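Local coordinates for BaAA10 Lytic Polysaccharide Monooxygenase (Bacillus amyloliquefaciens, PDB 5IJU), which cleaves chitin oxidatively as a copper-dependent lytic polysaccharide monooxygenase of family AA10, at residues Pro97-Lys102 and Asp161-Ser166; Ile155-Trp160 and Ala168-Ile173. One frame throughout, in Å; residues are numbered along the deposited sequence.

Contact 1: residues Pro97-Lys102 and Asp161-Ser166. With CU (copper (II) ion), chain C.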
ATOM      1  N   PRO A  97      10.165   6.797 -11.687  1.00 15.02           N
ATOM      2  CA  PRO A  97       8.749   6.958 -12.083  1.00 15.83           C
ATOM      3  C   PRO A  97       8.398   6.363 -13.445  1.00 15.83           C
ATOM      4  O   PRO A  97       8.395   7.089 -14.438  1.00 19.31           O
ATOM      5  CB  PRO A  97       8.598   8.488 -12.140  1.00 15.81           C
ATOM      6  CG  PRO A  97       9.955   8.962 -12.609  1.00 15.65           C
ATOM      7  CD  PRO A  97      10.919   8.038 -11.902  1.00 15.39           C
ATOM      8  N   HIS A  98       8.049   5.093 -13.494  1.00 14.30           N
ATOM      9  CA  HIS A  98       7.817   4.391 -14.775  1.00 13.92           C
ATOM     10  C   HIS A  98       6.548   4.861 -15.491  1.00 13.63           C
ATOM     11  O   HIS A  98       5.659   5.441 -14.866  1.00 12.22           O
ATOM     12  CB  HIS A  98       7.716   2.882 -14.576  1.00 13.98           C
ATOM     13  CG  HIS A  98       8.840   2.303 -13.786  1.00 14.21           C
ATOM     14  ND1 HIS A  98      10.159   2.460 -14.152  1.00 14.58           N
ATOM     15  CD2 HIS A  98       8.845   1.584 -12.637  1.00 14.57           C
ATOM     16  CE1 HIS A  98      10.932   1.870 -13.256  1.00 14.69           C
ATOM     17  NE2 HIS A  98      10.157   1.308 -12.345  1.00 14.04           N
ATOM     18  N   ALA A  99       6.493   4.588 -16.800  1.00 13.71           N
ATOM     19  CA  ALA A  99       5.252   4.675 -17.576  1.00 13.25           C
ATOM     20  C   ALA A  99       4.119   3.927 -16.873  1.00 13.05           C
ATOM     21  O   ALA A  99       4.270   2.747 -16.522  1.00 12.69           O
ATOM     22  CB  ALA A  99       5.454   4.085 -18.970  1.00 13.59           C
ATOM     23  N   THR A 100       2.975   4.599 -16.726  1.00 12.79           N
ATOM     24  CA  THR A 100       1.876   4.125 -15.869  1.00 11.96           C
ATOM     25  C   THR A 100       0.595   3.941 -16.653  1.00 12.29           C
ATOM     26  O   THR A 100       0.245   4.810 -17.452  1.00 13.68           O
ATOM     27  CB  THR A 100       1.712   5.130 -14.746  1.00 11.70           C
ATOM     28  OG1 THR A 100       2.957   5.180 -14.034  1.00 10.68           O
ATOM     29  CG2 THR A 100       0.555   4.738 -13.787  1.00 11.21           C
ATOM     30  N   SER A 101      -0.086   2.803 -16.464  1.00 12.41           N
ATOM     31  CA  SER A 101      -1.395   2.560 -17.075  1.00 12.29           C
ATOM     32  C   SER A 101      -2.547   3.024 -16.161  1.00 11.08           C
ATOM     33  O   SER A 101      -3.525   3.612 -16.621  1.00 10.82           O
ATOM     34  CB  SER A 101      -1.551   1.105 -17.436  1.00 13.39           C
ATOM     35  OG  SER A 101      -1.324   0.322 -16.297  1.00 14.33           O
ATOM     36  N   LYS A 102      -2.412   2.766 -14.866  1.00 10.00           N
ATOM     37  CA  LYS A 102      -3.422   3.197 -13.908  1.00  9.52           C
ATOM     38  C   LYS A 102      -2.945   3.071 -12.468  1.00  8.70           C
ATOM     39  O   LYS A 102      -2.004   2.333 -12.163  1.00  8.97           O
ATOM     40  CB  LYS A 102      -4.736   2.413 -14.102  1.00  9.60           C
ATOM     41  CG  LYS A 102      -4.744   0.956 -13.619  1.00 10.34           C
ATOM     42  CD  LYS A 102      -6.117   0.310 -13.779  1.00 10.45           C
ATOM     43  CE  LYS A 102      -6.132  -1.096 -13.215  1.00 11.41           C
ATOM     44  NZ  LYS A 102      -7.454  -1.785 -13.232  1.00 12.23           N
ATOM     45  N   ASP A 161      -0.087   0.394 -11.303  1.00  7.83           N
ATOM     46  CA  ASP A 161       0.236  -0.494 -12.432  1.00  8.90           C
ATOM     47  C   ASP A 161       1.217   0.162 -13.380  1.00  9.11           C
ATOM     48  O   ASP A 161       0.968   1.271 -13.874  1.00  9.34           O
ATOM     49  CB  ASP A 161      -1.007  -0.853 -13.219  1.00  9.76           C
ATOM     50  CG  ASP A 161      -1.916  -1.793 -12.476  1.00 10.67           C
ATOM     51  OD1 ASP A 161      -1.699  -2.089 -11.256  1.00 11.48           O
ATOM     52  OD2 ASP A 161      -2.881  -2.242 -13.117  1.00 12.49           O
ATOM     53  N   VAL A 162       2.303  -0.566 -13.671  1.00  9.40           N
ATOM     54  CA  VAL A 162       3.319  -0.122 -14.597  1.00  9.28           C
ATOM     55  C   VAL A 162       2.843  -0.501 -15.999  1.00  9.16           C
ATOM     56  O   VAL A 162       2.349  -1.600 -16.229  1.00  9.47           O
ATOM     57  CB  VAL A 162       4.687  -0.742 -14.272  1.00  9.44           C
ATOM     58  CG1 VAL A 162       5.745  -0.364 -15.320  1.00  9.72           C
ATOM     59  CG2 VAL A 162       5.128  -0.273 -12.911  1.00  9.29           C
ATOM     60  N   ALA A 163       2.976   0.456 -16.894  1.00  9.58           N
ATOM     61  CA  ALA A 163       2.445   0.385 -18.260  1.00 10.53           C
ATOM     62  C   ALA A 163       3.145  -0.668 -19.116  1.00 10.35           C
ATOM     63  O   ALA A 163       2.497  -1.423 -19.858  1.00 11.97           O
ATOM     64  CB  ALA A 163       2.594   1.745 -18.893  1.00 10.59           C
ATOM     65  N   ASP A 164       4.465  -0.777 -18.963  1.00  9.94           N
ATOM     66  CA  ASP A 164       5.320  -1.517 -19.924  1.00  8.84           C
ATOM     67  C   ASP A 164       6.003  -2.759 -19.355  1.00  9.16           C
ATOM     68  O   ASP A 164       6.968  -3.280 -19.952  1.00  9.31           O
ATOM     69  CB  ASP A 164       6.360  -0.566 -20.561  1.00  8.53           C
ATOM     70  CG  ASP A 164       7.356   0.007 -19.538  1.00  8.73           C
ATOM     71  OD1 ASP A 164       6.989   0.144 -18.347  1.00  8.39           O
ATOM     72  OD2 ASP A 164       8.485   0.313 -19.930  1.00  8.74           O
ATOM     73  N   THR A 165       5.534  -3.209 -18.189  1.00  8.49           N
ATOM     74  CA  THR A 165       5.977  -4.443 -17.584  1.00  8.71           C
ATOM     75  C   THR A 165       4.776  -5.191 -17.083  1.00  8.93           C
ATOM     76  O   THR A 165       3.658  -4.682 -17.155  1.00  8.88           O
ATOM     77  CB  THR A 165       6.938  -4.207 -16.422  1.00  8.89           C
ATOM     78  OG1 THR A 165       6.196  -3.797 -15.257  1.00  9.17           O
ATOM     79  CG2 THR A 165       8.008  -3.167 -16.794  1.00  8.82           C
ATOM     80  N   SER A 166       5.026  -6.405 -16.601  1.00  9.47           N
ATOM     81  CA  SER A 166       3.989  -7.208 -15.978  1.00 10.44           C
ATOM     82  C   SER A 166       3.864  -6.920 -14.470  1.00 10.23           C
ATOM     83  O   SER A 166       3.260  -7.702 -13.755  1.00  9.82           O
ATOM     84  CB  SER A 166       4.302  -8.685 -16.200  1.00 11.31           C
ATOM     85  OG  SER A 166       5.596  -8.966 -15.709  1.00 12.21           O
TER
HETATM   86 CU    CU C 301      10.788   0.658 -10.503  1.00 11.26          CU
HETATM   87  O   HOH W   1      -3.114  -1.523 -15.752  1.00 24.57           O
HETATM   88  O   HOH W   2      10.188  -1.070 -11.230  1.00 23.92           O
HETATM   89  O   HOH W   3      12.830   0.685 -11.259  1.00 21.77           O
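The Lys102 side chain runs alongside that of Asp161 in the same direction. From CB, the lysine chain turns at CG, which sits between the backbone N and carbonyl carbon (chi1 74°), and then runs out extended. CG and CD pass alongside the carboxylate. CE comes nearest, 3.4 Å from Asp161 OD2. NZ goes past it and stops 4.6 Å from OD2, too far for a salt bridge, so the attraction is probably modest. The carboxylate has other partners: OD1 is hydrogen-bonded to His104 NE2, and OD2 takes a hydrogen bond from a water that also meets Ser101 OG.

The backbones are joined by three hydrogen bonds. Ala163 N gives the shortest, 2.7 Å to Ala99 O. Ser101 N donates to Asp161 O at 3.2 Å, and Asp161 N to Lys102 O at 2.9 Å. Beside them the methyls of Ala99 and Ala163 pack together.

Toward the metal, Val162 CG1 touches His98 CB at 3.9 Å. Thr100 OG1, opening strand 100-108, donates to His98 O. His98 NE2 binds the copper at 2.1 Å, with two waters and His1 as further ligands. This is the copper histidine brace of AA10 enzymes, with His98 on a loop tied to the neighbouring strand.

Contact 2: residues Ile155-Trp160 and Ala168-Ile173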
ATOM      1  N   ILE A 155      -7.633  -0.547   6.425  1.00  4.48           N
ATOM      2  CA  ILE A 155      -6.460  -0.512   5.561  1.00  4.32           C
ATOM      3  C   ILE A 155      -6.892  -0.014   4.187  1.00  4.17           C
ATOM      4  O   ILE A 155      -7.819  -0.497   3.630  1.00  4.09           O
ATOM      5  CB  ILE A 155      -5.791  -1.897   5.500  1.00  4.30           C
ATOM      6  CG1 ILE A 155      -5.167  -2.201   6.851  1.00  4.45           C
ATOM      7  CG2 ILE A 155      -4.731  -1.965   4.429  1.00  4.19           C
ATOM      8  CD1 ILE A 155      -4.668  -3.606   7.033  1.00  4.63           C
ATOM      9  N   ILE A 156      -6.259   1.040   3.720  1.00  4.33           N
ATOM     10  CA  ILE A 156      -6.360   1.466   2.343  1.00  4.33           C
ATOM     11  C   ILE A 156      -5.218   0.806   1.596  1.00  4.29           C
ATOM     12  O   ILE A 156      -4.062   0.925   1.987  1.00  4.40           O
ATOM     13  CB  ILE A 156      -6.363   3.004   2.247  1.00  4.47           C
ATOM     14  CG1 ILE A 156      -7.620   3.523   2.935  1.00  4.51           C
ATOM     15  CG2 ILE A 156      -6.355   3.483   0.789  1.00  4.56           C
ATOM     16  CD1 ILE A 156      -7.603   5.021   3.147  1.00  4.60           C
ATOM     17  N   LEU A 157      -5.541   0.072   0.525  1.00  4.21           N
ATOM     18  CA  LEU A 157      -4.527  -0.395  -0.421  1.00  4.16           C
ATOM     19  C   LEU A 157      -4.491   0.483  -1.650  1.00  4.23           C
ATOM     20  O   LEU A 157      -5.525   0.607  -2.358  1.00  4.33           O
ATOM     21  CB  LEU A 157      -4.854  -1.806  -0.862  1.00  4.06           C
ATOM     22  CG  LEU A 157      -4.059  -2.379  -2.014  1.00  3.95           C
ATOM     23  CD1 LEU A 157      -2.615  -2.624  -1.657  1.00  4.00           C
ATOM     24  CD2 LEU A 157      -4.736  -3.698  -2.379  1.00  4.04           C
ATOM     25  N   GLY A 158      -3.339   1.112  -1.904  1.00  4.31           N
ATOM     26  CA  GLY A 158      -3.042   1.741  -3.175  1.00  4.39           C
ATOM     27  C   GLY A 158      -2.188   0.877  -4.088  1.00  4.47           C
ATOM     28  O   GLY A 158      -1.172   0.342  -3.630  1.00  4.54           O
ATOM     29  N   VAL A 159      -2.589   0.760  -5.356  1.00  4.85           N
ATOM     30  CA  VAL A 159      -1.888  -0.048  -6.352  1.00  5.10           C
ATOM     31  C   VAL A 159      -1.513   0.797  -7.571  1.00  5.42           C
ATOM     32  O   VAL A 159      -2.344   1.501  -8.146  1.00  5.45           O
ATOM     33  CB  VAL A 159      -2.682  -1.264  -6.790  1.00  5.12           C
ATOM     34  CG1 VAL A 159      -1.837  -2.179  -7.659  1.00  5.10           C
ATOM     35  CG2 VAL A 159      -3.217  -2.037  -5.588  1.00  5.17           C
ATOM     36  N   TRP A 160      -0.272   0.654  -8.002  1.00  5.90           N
ATOM     37  CA  TRP A 160       0.262   1.411  -9.128  1.00  6.64           C
ATOM     38  C   TRP A 160       0.625   0.392 -10.184  1.00  6.93           C
ATOM     39  O   TRP A 160       1.538  -0.375  -9.959  1.00  6.84           O
ATOM     40  CB  TRP A 160       1.503   2.161  -8.693  1.00  6.74           C
ATOM     41  CG  TRP A 160       2.334   2.726  -9.800  1.00  6.95           C
ATOM     42  CD1 TRP A 160       1.894   3.187 -11.012  1.00  6.87           C
ATOM     43  CD2 TRP A 160       3.758   2.931  -9.781  1.00  6.95           C
ATOM     44  NE1 TRP A 160       2.980   3.635 -11.751  1.00  7.13           N
ATOM     45  CE2 TRP A 160       4.119   3.512 -11.006  1.00  6.97           C
ATOM     46  CE3 TRP A 160       4.766   2.661  -8.833  1.00  6.86           C
ATOM     47  CZ2 TRP A 160       5.463   3.808 -11.332  1.00  7.18           C
ATOM     48  CZ3 TRP A 160       6.086   2.963  -9.134  1.00  7.13           C
ATOM     49  CH2 TRP A 160       6.429   3.533 -10.380  1.00  7.08           C
ATOM     50  N   ALA A 168       3.439  -4.339 -10.741  1.00  8.45           N
ATOM     51  CA  ALA A 168       2.640  -3.293 -10.056  1.00  7.46           C
ATOM     52  C   ALA A 168       3.199  -3.145  -8.640  1.00  6.62           C
ATOM     53  O   ALA A 168       3.869  -4.038  -8.155  1.00  6.47           O
ATOM     54  CB  ALA A 168       1.153  -3.661 -10.017  1.00  7.49           C
ATOM     55  N   PHE A 169       3.026  -1.977  -8.035  1.00  5.92           N
ATOM     56  CA  PHE A 169       3.497  -1.694  -6.675  1.00  5.50           C
ATOM     57  C   PHE A 169       2.250  -1.614  -5.764  1.00  5.27           C
ATOM     58  O   PHE A 169       1.315  -0.942  -6.119  1.00  5.32           O
ATOM     59  CB  PHE A 169       4.306  -0.408  -6.650  1.00  5.42           C
ATOM     60  CG  PHE A 169       5.610  -0.547  -7.383  1.00  5.44           C
ATOM     61  CD1 PHE A 169       5.624  -0.652  -8.762  1.00  5.53           C
ATOM     62  CD2 PHE A 169       6.811  -0.741  -6.693  1.00  5.46           C
ATOM     63  CE1 PHE A 169       6.824  -0.873  -9.453  1.00  5.67           C
ATOM     64  CE2 PHE A 169       8.006  -0.940  -7.383  1.00  5.49           C
ATOM     65  CZ  PHE A 169       8.012  -1.032  -8.752  1.00  5.55           C
ATOM     66  N   TYR A 170       2.288  -2.361  -4.653  1.00  5.04           N
ATOM     67  CA  TYR A 170       1.210  -2.549  -3.689  1.00  4.86           C
ATOM     68  C   TYR A 170       1.588  -1.873  -2.388  1.00  4.58           C
ATOM     69  O   TYR A 170       2.587  -2.228  -1.773  1.00  4.69           O
ATOM     70  CB  TYR A 170       0.977  -4.047  -3.473  1.00  4.76           C
ATOM     71  CG  TYR A 170       0.502  -4.720  -4.750  1.00  4.97           C
ATOM     72  CD1 TYR A 170       1.404  -5.126  -5.756  1.00  5.09           C
ATOM     73  CD2 TYR A 170      -0.853  -4.907  -4.971  1.00  5.10           C
ATOM     74  CE1 TYR A 170       0.939  -5.705  -6.927  1.00  5.08           C
ATOM     75  CE2 TYR A 170      -1.329  -5.477  -6.125  1.00  5.28           C
ATOM     76  CZ  TYR A 170      -0.455  -5.874  -7.107  1.00  5.27           C
ATOM     77  OH  TYR A 170      -1.044  -6.419  -8.257  1.00  5.66           O
ATOM     78  N   ASN A 171       0.801  -0.881  -1.976  1.00  4.52           N
ATOM     79  CA  ASN A 171       1.076  -0.147  -0.761  1.00  4.48           C
ATOM     80  C   ASN A 171      -0.153  -0.112   0.124  1.00  4.23           C
ATOM     81  O   ASN A 171      -1.106   0.666  -0.100  1.00  4.12           O
ATOM     82  CB  ASN A 171       1.564   1.299  -1.022  1.00  4.52           C
ATOM     83  CG  ASN A 171       3.068   1.449  -1.282  1.00  4.66           C
ATOM     84  OD1 ASN A 171       3.580   2.571  -1.215  1.00  4.68           O
ATOM     85  ND2 ASN A 171       3.767   0.376  -1.651  1.00  4.75           N
ATOM     86  N   VAL A 172      -0.107  -0.935   1.173  1.00  4.15           N
ATOM     87  CA  VAL A 172      -1.111  -0.859   2.216  1.00  4.10           C
ATOM     88  C   VAL A 172      -0.810   0.311   3.151  1.00  4.16           C
ATOM     89  O   VAL A 172       0.339   0.619   3.461  1.00  4.06           O
ATOM     90  CB  VAL A 172      -1.303  -2.166   3.032  1.00  4.12           C
ATOM     91  CG1 VAL A 172      -1.812  -3.279   2.126  1.00  4.14           C
ATOM     92  CG2 VAL A 172      -0.056  -2.614   3.766  1.00  4.07           C
ATOM     93  N   ILE A 173      -1.888   0.912   3.652  1.00  4.22           N
ATOM     94  CA  ILE A 173      -1.837   2.060   4.537  1.00  4.27           C
ATOM     95  C   ILE A 173      -2.767   1.705   5.717  1.00  4.36           C
ATOM     96  O   ILE A 173      -3.945   1.452   5.508  1.00  4.08           O
ATOM     97  CB  ILE A 173      -2.366   3.337   3.823  1.00  4.28           C
ATOM     98  CG1 ILE A 173      -1.718   3.554   2.452  1.00  4.25           C
ATOM     99  CG2 ILE A 173      -2.132   4.598   4.656  1.00  4.22           C
ATOM    100  CD1 ILE A 173      -2.461   4.554   1.602  1.00  4.14           C
TER
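A beta hairpin in the core joins strand 155-160 to strand 168-173. The strands run antiparallel, at 160°, with three hydrogen-bonded pairs: Ile156 with Ile173, Gly158 with Asn171 and Trp160 with Phe169. Each pair makes two backbone bonds.

Trp160 and Phe169 project from the same face of the sheet, rings alongside. The six-membered ring of Trp160 and the Phe169 ring are oblique, with centroids 4.8 Å apart and planes at 31°. Trp160 CE3 comes within 3.4 Å of Phe169 CD1, and CZ3 lies over one face of the phenyl ring, toward its rim. Trp160 stacks on Trp103, and Phe169 meets His1 edge-to-face.

On the other side, Val159 makes a CH-pi contact with Tyr170. Its CG1, anti to the backbone N (chi1 -171°), stands 4.0 Å from the ring centroid, over the face. Leu157 CD1 sits at the edge of the same ring, near its plane, and meets Val172 CG1 at 3.9 Å.

The polar ends are buried but partnered: Tyr170 OH hydrogen-bonds Pro43 O, Asn171 OD1 Ile4 N, and Trp160 NE1 Thr100 OG1. Apolar and aromatic packing on both sides of paired backbone bonds is consistent with a rigid hairpin carrying Phe169 to the copper site.

Overall arrangement
Contacts 1 and 2 share strand 154-162, and their centres are 15 Å apart. Contact 2 is the buried hairpin near the middle of the chain. Contact 1 continues its 154-162 strand toward the copper and joins it to strand 100-108. Several side chains connect them. Trp160 NE1 probably hydrogen-bonds Thr100 OG1, at 2.8 Å, and Trp160 CZ2 packs 3.6 Å from His98 N. Val162 CG2 touches Phe169 CE1 at 3.9 Å. Both contacts reach the metal: His98 of contact 1 is a ligand, while contact 2 brings Phe169, whose nearest side-chain atom is about 4 Å from the copper. Trp160, packed against the His98 backbone, is probably a second-shell residue of the site.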